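Acyl-CoA thioester hydrolase ybgC (Escherichia coli K-12, PDB 3GRH) is a putative thioesterase of the outer membrane that belongs to the pectinesterase family yet neither binds pectin nor has pectinesterase activity. Local coordinates at residues Phe77-Ala82 and Gln108-Met113. Numbering follows the deposited sequence.
Sequences FVVGPA and QYIAVM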
# COMPACT_ATOMS: atom_id res chain seq x y z
N PHE A 77 13.62 8.42 20.84
CA PHE A 77 14.39 7.19 20.83
C PHE A 77 15.26 7.15 19.60
O PHE A 77 14.96 7.74 18.57
CB PHE A 77 13.46 5.99 20.80
CG PHE A 77 12.50 5.96 21.93
CD1 PHE A 77 12.91 5.50 23.16
CD2 PHE A 77 11.23 6.47 21.80
CE1 PHE A 77 12.05 5.51 24.27
CE2 PHE A 77 10.36 6.46 22.87
CZ PHE A 77 10.77 5.99 24.10
N VAL A 78 16.43 6.50 19.77
CA VAL A 78 17.37 6.30 18.69
C VAL A 78 17.77 4.84 18.55
O VAL A 78 18.32 4.29 19.50
CB VAL A 78 18.64 7.10 18.84
CG1 VAL A 78 19.47 6.90 17.60
CG2 VAL A 78 18.31 8.60 19.02
N VAL A 79 17.59 4.26 17.37
CA VAL A 79 17.94 2.88 17.12
C VAL A 79 19.20 2.89 16.31
O VAL A 79 19.34 3.66 15.33
CB VAL A 79 16.82 2.16 16.36
CG1 VAL A 79 17.21 0.75 16.11
CG2 VAL A 79 15.47 2.20 17.08
N GLY A 80 20.17 2.06 16.70
CA GLY A 80 21.44 2.08 16.05
C GLY A 80 22.28 0.93 16.51
O GLY A 80 21.84 0.12 17.32
N PRO A 81 23.54 0.91 16.08
CA PRO A 81 24.46 -0.13 16.50
C PRO A 81 24.80 0.03 17.96
O PRO A 81 24.93 1.15 18.46
CB PRO A 81 25.70 0.12 15.65
CG PRO A 81 25.50 1.41 14.95
CD PRO A 81 24.16 1.93 15.21
N ALA A 82 24.99 -1.09 18.63
CA ALA A 82 25.36 -1.08 20.04
C ALA A 82 26.68 -0.32 20.31
O ALA A 82 27.69 -0.49 19.62
CB ALA A 82 25.44 -2.48 20.54
N GLN A 108 5.38 10.34 19.35
CA GLN A 108 6.76 9.98 19.66
C GLN A 108 7.52 9.71 18.44
O GLN A 108 6.96 9.17 17.49
CB GLN A 108 6.81 8.79 20.56
CG GLN A 108 6.09 9.11 21.77
CD GLN A 108 6.14 8.06 22.73
OE1 GLN A 108 7.11 7.95 23.48
NE2 GLN A 108 5.09 7.28 22.78
N TYR A 109 8.78 10.12 18.45
CA TYR A 109 9.66 10.06 17.31
C TYR A 109 10.83 9.12 17.58
O TYR A 109 11.51 9.27 18.58
CB TYR A 109 10.22 11.44 17.03
CG TYR A 109 9.17 12.41 16.57
CD1 TYR A 109 8.94 12.60 15.24
CD2 TYR A 109 8.47 13.19 17.49
CE1 TYR A 109 7.99 13.47 14.82
CE2 TYR A 109 7.51 14.12 17.05
CZ TYR A 109 7.28 14.19 15.70
OH TYR A 109 6.39 15.08 15.12
N ILE A 110 11.02 8.17 16.66
CA ILE A 110 12.05 7.17 16.75
C ILE A 110 12.94 7.34 15.55
O ILE A 110 12.52 7.16 14.42
CB ILE A 110 11.48 5.74 16.77
CG1 ILE A 110 10.57 5.57 17.95
CG2 ILE A 110 12.66 4.71 16.82
CD1 ILE A 110 9.67 4.29 17.91
N ALA A 111 14.17 7.75 15.79
CA ALA A 111 15.18 7.89 14.71
C ALA A 111 15.88 6.58 14.54
O ALA A 111 16.18 5.94 15.54
CB ALA A 111 16.19 9.01 15.04
N VAL A 112 16.16 6.20 13.30
CA VAL A 112 16.87 4.95 13.02
C VAL A 112 18.15 5.30 12.21
O VAL A 112 18.11 5.92 11.16
CB VAL A 112 16.02 3.94 12.24
CG1 VAL A 112 16.84 2.66 12.15
CG2 VAL A 112 14.67 3.65 12.91
N MET A 113 19.31 4.94 12.78
CA MET A 113 20.60 5.20 12.19
C MET A 113 20.83 4.27 11.02
O MET A 113 20.30 3.18 10.96
CB MET A 113 21.71 5.00 13.21
CG MET A 113 21.69 6.04 14.26
SD MET A 113 23.06 5.95 15.36
CE MET A 113 24.46 6.28 14.28
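Phe77 and Ile110 meet through branches set alike: in each, the carbon beyond CB (CG of Phe77, CG1 of Ile110) lies anti to the carbonyl carbon, chi1 -57° and -60°. Both rise from one face of strands 77-79 and 108-112, which begin one parallel sheet of the pectinesterase-type right-handed beta-helix and exemplify how paired parallel strands offer an apolar row for a capping helix, here 92-100, to pack on. Ile110 serves two neighbours, CG1 reaching Phe77 CD2 at 4.0 Å and CG2 meeting Val79 CG2 at 3.8 Å, while Ala95 of the helix closes over it. Replacing Ile110 by an alanine would remove both branches and is likely to open a gap beneath the helix, leaving the Phe77 ring and Val79 CG2 without their common neighbour. At the CE2 edge of that ring, Gln108 OE1 lies in plane, 3.6 Å from CE2; the amide itself is held by Ala99 O and Lys102. Between the strands, Phe77 and Val79 each use both N and O, the bonds straightening from Phe77 N to Tyr109 O towards Met113 N to Val79 O (175°). Past the strand end Met113 runs extended through CG toward 77-82, its SD 4.2 Å from Pro81 CD.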